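PDB 3D7L: Lin1944 protein from Listeria innocua, which belongs to the short-chain dehydrogenase/reductase family and probably acts as an oxidoreductase. Local coordinates for the interface of chains A and B. Sequence-based numbering; all coordinates share one arbitrary frame. Chains: chain A/B, Lin1944 protein.

Contact 1: the interface of chains A and B. Residues chain A 72-74, 121-126, 129; chain B 138, 141-142, 144-145.
B:Glu145, in the 3-10 turn 143-145 that follows helix 126-142, crosses obliquely over A:Leu74 and A:Val123 and pushes its carboxylate between two backbone N-H groups of chain A. Its CG stands anti to the carbonyl carbon (chi1 -73°) and the chain runs on extended, giving the reach that suits glutamate here. OE2 accepts a nearly straight hydrogen bond (171°) from A:Leu74 N at 2.9 Å; OE1 accepts a more bent one (154°) from A:Gln124 N at 2.9 Å. Both donors lie well out of the carboxylate plane, on opposite faces, so the group is held between them. A water 2.8 Å from OE1 of B:Glu145 links it to A:Ser72 O and A:Ala126 N. Behind the carboxylate, CB of B:Glu145 packs on CB of A:Leu74 at 3.6 Å, while the A:Leu74 side chain crosses that of B:Phe138 at about a right angle, bringing CD1 to the ring's CZ tip. B:Ile144 lays CD1 3.5 Å from A:Ile122 C. Small B:Ser141 fits close to the helix start: its CB touches A:Ala129 CB at 3.5 Å, and a water joins its OG to A:Ile122 N. The patch pins one subunit's helix end to its partner's loops and so helps hold the dimer seen in the crystal.

Contact 2: the interface of chains A and B. Residues chain A 46, 94-95, 98-99; chain B 74, 77-79, 82.
Apolar packing dominates this edge of the two-fold interface, where the C-terminal part of helix 79-100 in chain A meets the start of the same helix in chain B. B:Pro79 suits a helix's first turn because the N-H groups there have no carbonyl partner within the helix, so the N-H that proline lacks is not missed. It presents its ring to side chains of A:Leu99, A:Ile46 and A:Asn95. A:Leu99 approaches obliquely, its CD1 at 3.8 Å from B:Pro79 CG. A:Ile46, from helix 46-56, brings its CG2 branch to B:Pro79 CB at 3.9 Å, and the amide group of A:Asn95 lies across the same CB and CG. A:Leu98 is the other main wedge: with CG anti to the carbonyl carbon (chi1 -56°), it lies along the carbonyl of B:Leu77, its CD2 3.6 Å from B:Leu77 O. The two methyls then diverge, which suits a branched aliphatic chain. The side chain crosses that of B:Asn82 at about a right angle, with A:Leu98 CD1 3.8 Å from B:Asn82 CB, whereas CD2 rests on the B:Leu77 side chain, with B:Leu74 CD1 just beyond.

In this patch the polar groups of the two subunits are linked by water and not directly. One water joins the backbone carbonyls of B:Leu74 and B:Leu77 and, more distantly, A:Leu98 O. Another bridges the two amide side chains, standing 2.7 Å from A:Asn95 OD1 and 2.9 Å from B:Asn82 OD1.

Contact 3: the interface of chains A and B. Residues chain A 90, 94, 129-130, 133-134, 137-138; chain B 86, 90, 94, 129-130, 133-134, 137-138.
Helices 79-100 and 126-142 of each subunit pack against their two-fold mates here, forming a four-helix bundle of the kind typical of oligomeric short-chain dehydrogenases/reductases. The selenomethionine B:Met130 leaves its helix with CG anti to the backbone N (chi1 -176°). Its CB faces CB of A:Phe138 at 3.9 Å. CG of B:Met130 moves on to the CD1 tip of A:Ile94 and also passes A:Ala134 O, at 3.8 Å. SE of B:Met130 lies 3.5 Å from that same A:Ile94 CD1 and 4.0 Å from A:Leu90 CD2; the side chain of A:Ile94 crosses that of B:Met130 obliquely, and that of A:Leu90 crosses it at about a right angle. Chi3 of 64° then bends the end methyl of B:Met130 away from the extended line. The long, unbranched and flexible chain of methionine, here carrying selenium as a label, suits a place between neighbours that approach from different directions.

Around the axis, A:Leu90 and B:Leu90 reach toward each other tip to tip, CD1 to CD1. Small residues let the two 126-142 helices come close: A:Ala134 CB meets B:Ala134 CB at 3.6 Å, and A:Gly133 CA, having no side chain to hold the backbones apart, lies 3.6 Å from B:Gly133 O. B:Ala137 sets its CB 3.8 Å from A:Gly133 CA. Within chain A, the other branch of A:Ile94, CG2, sits over the centre of the A:Phe138 ring, 3.6 Å above its plane, which may help fix both side chains.

Contact 1: the interface of chains A and B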
# COMPACT_ATOMS: atom_id res chain seq x y z
N SER A 72 1.88 15.97 -4.01
CA SER A 72 1.13 17.11 -3.49
C SER A 72 1.39 17.29 -2.00
O SER A 72 1.58 16.31 -1.30
CB SER A 72 -0.37 16.92 -3.75
OG SER A 72 -1.15 17.75 -2.91
N PRO A 73 1.42 18.55 -1.53
CA PRO A 73 1.42 18.72 -0.08
C PRO A 73 0.24 17.97 0.53
O PRO A 73 -0.85 17.95 -0.04
CB PRO A 73 1.24 20.23 0.11
CG PRO A 73 1.77 20.84 -1.15
CD PRO A 73 1.48 19.84 -2.24
N LEU A 74 0.49 17.32 1.67
CA LEU A 74 -0.51 16.49 2.34
C LEU A 74 -1.84 17.22 2.56
O LEU A 74 -2.91 16.67 2.26
CB LEU A 74 0.04 15.99 3.67
CG LEU A 74 -0.95 15.26 4.57
CD1 LEU A 74 -1.27 13.89 4.01
CD2 LEU A 74 -0.38 15.17 5.97
N PRO A 121 10.72 9.25 4.12
CA PRO A 121 9.68 10.12 3.58
C PRO A 121 10.16 11.54 3.28
O PRO A 121 11.09 12.01 3.91
CB PRO A 121 8.64 10.14 4.70
CG PRO A 121 9.40 9.79 5.96
CD PRO A 121 10.44 8.83 5.51
N ILE A 122 9.53 12.18 2.29
CA ILE A 122 9.77 13.58 1.96
C ILE A 122 8.44 14.32 1.84
O ILE A 122 7.42 13.69 1.54
CB ILE A 122 10.53 13.75 0.62
CG1 ILE A 122 9.83 12.98 -0.53
CG2 ILE A 122 11.99 13.36 0.78
CD1 ILE A 122 9.98 13.65 -1.90
N VAL A 123 8.46 15.63 2.06
CA VAL A 123 7.30 16.48 1.81
C VAL A 123 6.84 16.29 0.35
O VAL A 123 7.66 16.27 -0.57
CB VAL A 123 7.60 17.96 2.16
CG1 VAL A 123 6.47 18.90 1.75
CG2 VAL A 123 7.85 18.08 3.66
N GLN A 124 5.52 16.12 0.20
CA GLN A 124 4.82 15.88 -1.08
C GLN A 124 4.76 14.41 -1.43
O GLN A 124 4.10 14.01 -2.38
CB GLN A 124 5.35 16.75 -2.24
CG GLN A 124 5.16 18.24 -1.97
CD GLN A 124 5.04 19.09 -3.22
OE1 GLN A 124 4.58 18.62 -4.25
NE2 GLN A 124 5.41 20.35 -3.12
N GLY A 125 5.42 13.60 -0.61
CA GLY A 125 5.64 12.22 -0.97
C GLY A 125 4.68 11.18 -0.40
O GLY A 125 4.88 10.01 -0.65
N ALA A 126 3.64 11.59 0.34
CA ALA A 126 2.75 10.62 1.02
C ALA A 126 2.08 9.65 0.05
O ALA A 126 1.91 8.46 0.35
CB ALA A 126 1.73 11.32 1.82
N ALA A 129 4.53 7.27 -1.32
CA ALA A 129 4.85 6.35 -0.23
C ALA A 129 3.82 5.25 -0.11
O ALA A 129 4.17 4.07 -0.06
CB ALA A 129 4.96 7.11 1.14
N PHE B 138 1.85 5.15 4.00
CA PHE B 138 1.14 6.45 4.01
C PHE B 138 1.31 7.19 5.33
O PHE B 138 1.70 8.35 5.36
CB PHE B 138 -0.37 6.31 3.71
CG PHE B 138 -1.16 7.61 3.90
CD1 PHE B 138 -1.10 8.62 2.93
CD2 PHE B 138 -1.91 7.84 5.06
CE1 PHE B 138 -1.80 9.84 3.10
CE2 PHE B 138 -2.61 9.05 5.26
CZ PHE B 138 -2.56 10.05 4.27
N SER B 141 4.93 8.44 6.10
CA SER B 141 5.18 9.66 5.31
C SER B 141 4.33 10.86 5.75
O SER B 141 4.84 11.95 5.92
CB SER B 141 4.98 9.40 3.81
OG SER B 141 5.60 10.41 3.02
N ALA B 142 3.03 10.65 5.93
CA ALA B 142 2.11 11.72 6.35
C ALA B 142 2.55 12.42 7.65
O ALA B 142 2.44 13.64 7.77
CB ALA B 142 0.71 11.19 6.48
N ILE B 144 5.26 13.46 8.72
CA ILE B 144 6.17 14.59 8.56
C ILE B 144 5.52 15.87 7.99
O ILE B 144 6.13 16.94 8.01
CB ILE B 144 7.40 14.20 7.71
CG1 ILE B 144 6.97 13.92 6.26
CG2 ILE B 144 8.15 13.01 8.36
CD1 ILE B 144 8.12 13.73 5.30
N GLU B 145 4.29 15.75 7.49
CA GLU B 145 3.57 16.89 6.92
C GLU B 145 2.37 17.36 7.75
O GLU B 145 1.64 18.25 7.33
CB GLU B 145 3.10 16.59 5.49
CG GLU B 145 4.23 16.57 4.46
CD GLU B 145 3.70 16.50 3.05
OE1 GLU B 145 3.75 15.39 2.44
OE2 GLU B 145 3.20 17.55 2.57
O HOH W 1 7.42 10.24 1.28
O HOH W 2 2.00 14.39 0.49

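Contact 2: the interface of chains A and B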
# COMPACT_ATOMS: atom_id res chain seq x y z
N ILE A 46 -7.85 -1.83 -17.50
CA ILE A 46 -7.66 -3.29 -17.50
C ILE A 46 -7.86 -3.89 -18.89
O ILE A 46 -7.22 -4.88 -19.24
CB ILE A 46 -8.43 -4.08 -16.38
CG1 ILE A 46 -9.90 -4.29 -16.74
CG2 ILE A 46 -8.20 -3.44 -15.03
CD1 ILE A 46 -10.70 -5.05 -15.65
N ILE A 94 -0.13 -3.52 -9.85
CA ILE A 94 -0.67 -4.75 -9.28
C ILE A 94 -1.49 -5.49 -10.34
O ILE A 94 -1.39 -6.70 -10.43
CB ILE A 94 -1.36 -4.55 -7.93
CG1 ILE A 94 -0.27 -4.14 -6.91
CG2 ILE A 94 -2.08 -5.83 -7.49
CD1 ILE A 94 -0.77 -3.74 -5.52
N ASN A 95 -2.22 -4.75 -11.19
CA ASN A 95 -3.02 -5.35 -12.24
C ASN A 95 -2.27 -6.07 -13.32
O ASN A 95 -2.79 -7.01 -13.91
CB ASN A 95 -4.00 -4.33 -12.85
CG ASN A 95 -5.20 -4.13 -11.96
OD1 ASN A 95 -5.33 -4.85 -10.96
ND2 ASN A 95 -6.07 -3.15 -12.28
N LEU A 98 -2.00 -9.39 -11.57
CA LEU A 98 -3.30 -10.07 -11.55
C LEU A 98 -3.72 -10.55 -12.93
O LEU A 98 -4.32 -11.61 -13.06
CB LEU A 98 -4.39 -9.21 -10.90
CG LEU A 98 -4.14 -8.69 -9.47
CD1 LEU A 98 -5.33 -7.90 -8.93
CD2 LEU A 98 -3.81 -9.82 -8.50
N LEU A 99 -3.37 -9.81 -13.98
CA LEU A 99 -3.79 -10.20 -15.33
C LEU A 99 -2.69 -10.91 -16.16
O LEU A 99 -2.97 -11.35 -17.27
CB LEU A 99 -4.38 -9.00 -16.08
CG LEU A 99 -5.63 -8.35 -15.44
CD1 LEU A 99 -5.73 -6.88 -15.87
CD2 LEU A 99 -6.94 -9.12 -15.80
N LEU B 74 -4.88 -16.00 -4.65
CA LEU B 74 -4.21 -15.17 -5.65
C LEU B 74 -4.69 -15.38 -7.09
O LEU B 74 -4.95 -14.41 -7.82
CB LEU B 74 -2.69 -15.34 -5.60
CG LEU B 74 -1.92 -14.56 -6.68
CD1 LEU B 74 -2.06 -13.02 -6.45
CD2 LEU B 74 -0.45 -15.00 -6.75
N LEU B 77 -7.96 -13.75 -7.65
CA LEU B 77 -8.01 -12.34 -7.29
C LEU B 77 -7.99 -11.50 -8.57
O LEU B 77 -6.96 -11.34 -9.20
CB LEU B 77 -6.84 -11.98 -6.38
CG LEU B 77 -6.69 -10.55 -5.86
CD1 LEU B 77 -7.98 -10.02 -5.20
CD2 LEU B 77 -5.49 -10.45 -4.92
N THR B 78 -9.14 -10.99 -8.98
CA THR B 78 -9.21 -10.18 -10.18
C THR B 78 -9.02 -8.70 -9.84
O THR B 78 -9.16 -8.32 -8.68
CB THR B 78 -10.56 -10.35 -10.90
OG1 THR B 78 -11.62 -9.86 -10.07
CG2 THR B 78 -10.80 -11.81 -11.23
N PRO B 79 -8.78 -7.85 -10.86
CA PRO B 79 -8.82 -6.41 -10.61
C PRO B 79 -10.11 -5.95 -9.89
O PRO B 79 -10.03 -5.14 -8.95
CB PRO B 79 -8.75 -5.81 -12.01
CG PRO B 79 -7.96 -6.85 -12.79
CD PRO B 79 -8.47 -8.15 -12.27
N ASN B 82 -10.02 -6.91 -6.25
CA ASN B 82 -8.98 -6.15 -5.58
C ASN B 82 -9.38 -4.68 -5.36
O ASN B 82 -8.92 -4.03 -4.40
CB ASN B 82 -7.68 -6.28 -6.38
CG ASN B 82 -6.45 -5.93 -5.58
OD1 ASN B 82 -5.64 -5.11 -6.02
ND2 ASN B 82 -6.27 -6.56 -4.43
O HOH W 3 -5.78 -3.81 -8.56
O HOH W 4 -5.18 -13.45 -10.49

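Contact 3: the interface of chains A and B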
# COMPACT_ATOMS: atom_id res chain seq x y z
N LEU A 90 0.15 2.21 -8.13
CA LEU A 90 -0.30 1.16 -7.22
C LEU A 90 -1.11 0.11 -7.96
O LEU A 90 -0.68 -1.03 -8.09
CB LEU A 90 -1.13 1.75 -6.07
CG LEU A 90 -1.51 0.88 -4.87
CD1 LEU A 90 -1.99 1.82 -3.76
CD2 LEU A 90 -2.57 -0.18 -5.18
N ILE A 94 -0.13 -3.52 -9.85
CA ILE A 94 -0.67 -4.75 -9.28
C ILE A 94 -1.49 -5.49 -10.34
O ILE A 94 -1.39 -6.70 -10.43
CB ILE A 94 -1.36 -4.55 -7.93
CG1 ILE A 94 -0.27 -4.14 -6.91
CG2 ILE A 94 -2.08 -5.83 -7.49
CD1 ILE A 94 -0.77 -3.74 -5.52
N ALA A 129 4.53 7.27 -1.32
CA ALA A 129 4.85 6.35 -0.23
C ALA A 129 3.82 5.25 -0.11
O ALA A 129 4.17 4.07 -0.06
CB ALA A 129 4.96 7.11 1.14
N MSE A 130 2.54 5.65 -0.05
CA MSE A 130 1.41 4.73 -0.10
C MSE A 130 1.57 3.62 -1.18
O MSE A 130 1.44 2.43 -0.87
CB MSE A 130 0.11 5.52 -0.36
CG MSE A 130 -1.12 4.67 -0.42
SE MSE A 130 -2.66 5.56 -1.22
CE MSE A 130 -1.95 5.87 -3.08
N GLY A 133 4.57 1.23 -0.50
CA GLY A 133 4.20 0.29 0.55
C GLY A 133 3.29 -0.84 0.07
O GLY A 133 3.52 -2.01 0.37
N ALA A 134 2.25 -0.46 -0.67
CA ALA A 134 1.25 -1.34 -1.25
C ALA A 134 1.86 -2.40 -2.18
O ALA A 134 1.61 -3.60 -2.02
CB ALA A 134 0.23 -0.50 -2.03
N ALA A 137 4.34 -4.89 -0.14
CA ALA A 137 3.58 -5.87 0.65
C ALA A 137 2.79 -6.90 -0.21
O ALA A 137 2.78 -8.10 0.12
CB ALA A 137 2.66 -5.15 1.64
N PHE A 138 2.11 -6.40 -1.25
CA PHE A 138 1.41 -7.26 -2.22
C PHE A 138 2.35 -8.32 -2.80
O PHE A 138 1.96 -9.48 -2.90
CB PHE A 138 0.76 -6.48 -3.38
CG PHE A 138 0.25 -7.39 -4.50
CD1 PHE A 138 -0.96 -8.06 -4.36
CD2 PHE A 138 1.02 -7.64 -5.62
CE1 PHE A 138 -1.42 -8.94 -5.35
CE2 PHE A 138 0.56 -8.51 -6.64
CZ PHE A 138 -0.65 -9.15 -6.51
N ILE B 86 -9.17 -1.81 -2.25
CA ILE B 86 -8.70 -0.47 -2.58
C ILE B 86 -9.64 0.62 -2.10
O ILE B 86 -9.17 1.65 -1.59
CB ILE B 86 -8.36 -0.32 -4.08
CG1 ILE B 86 -7.12 -1.18 -4.41
CG2 ILE B 86 -8.10 1.14 -4.43
CD1 ILE B 86 -6.72 -1.18 -5.88
N LEU B 90 -7.93 0.03 2.36
CA LEU B 90 -6.87 0.91 1.85
C LEU B 90 -7.34 2.36 1.73
O LEU B 90 -6.97 3.21 2.54
CB LEU B 90 -6.33 0.41 0.50
CG LEU B 90 -5.01 1.01 -0.01
CD1 LEU B 90 -4.35 0.06 -1.03
CD2 LEU B 90 -5.17 2.41 -0.60
N ILE B 94 -7.43 5.82 4.33
CA ILE B 94 -6.60 6.96 3.95
C ILE B 94 -7.44 8.22 3.77
O ILE B 94 -7.06 9.31 4.25
CB ILE B 94 -5.64 6.62 2.76
CG1 ILE B 94 -4.50 5.70 3.30
CG2 ILE B 94 -5.05 7.89 2.14
CD1 ILE B 94 -3.68 5.00 2.29
N ALA B 129 -2.69 -7.79 2.55
CA ALA B 129 -1.27 -7.43 2.64
C ALA B 129 -0.99 -6.07 1.96
O ALA B 129 -0.42 -5.16 2.58
CB ALA B 129 -0.40 -8.53 2.00
N MSE B 130 -1.39 -5.94 0.69
CA MSE B 130 -1.37 -4.66 -0.04
C MSE B 130 -1.93 -3.47 0.75
O MSE B 130 -1.25 -2.45 0.91
CB MSE B 130 -2.17 -4.81 -1.35
CG MSE B 130 -2.17 -3.58 -2.28
SE MSE B 130 -3.65 -3.64 -3.60
CE MSE B 130 -5.17 -3.54 -2.41
N GLY B 133 0.27 -2.71 3.88
CA GLY B 133 1.51 -2.06 3.48
C GLY B 133 1.27 -0.62 3.06
O GLY B 133 2.04 0.28 3.42
N ALA B 134 0.20 -0.40 2.31
CA ALA B 134 -0.15 0.91 1.81
C ALA B 134 -0.41 1.88 2.96
O ALA B 134 0.09 3.00 2.98
CB ALA B 134 -1.36 0.81 0.93
N ALA B 137 2.86 2.70 5.13
CA ALA B 137 3.73 3.64 4.42
C ALA B 137 3.14 5.05 4.31
O ALA B 137 3.87 6.02 4.48
CB ALA B 137 4.08 3.11 3.04
N PHE B 138 1.85 5.15 4.00
CA PHE B 138 1.14 6.45 4.01
C PHE B 138 1.31 7.19 5.33
O PHE B 138 1.70 8.35 5.36
CB PHE B 138 -0.37 6.31 3.71
CG PHE B 138 -1.16 7.61 3.90
CD1 PHE B 138 -1.10 8.62 2.93
CD2 PHE B 138 -1.91 7.84 5.06
CE1 PHE B 138 -1.80 9.84 3.10
CE2 PHE B 138 -2.61 9.05 5.26
CZ PHE B 138 -2.56 10.05 4.27

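Contact 3 forms the middle of the two-fold interface. Its C-alpha centre lies about 14 Å from that of contact 1 and about 15 Å from that of contact 2, which are themselves about 27 Å apart on opposite sides. Contact 1 shares A:Ala129 and B:Phe138 with contact 3 through helix 126-142; contact 2 shares A:Ile94 through helix 79-100. The same two helices therefore supply both the apolar centre and much of the flanks. Symmetry repeats contacts 1 and 2 with the chains exchanged, so paired patches border the core, consistent with a dimer, as is common in this family, though the structure alone does not prove it in solution.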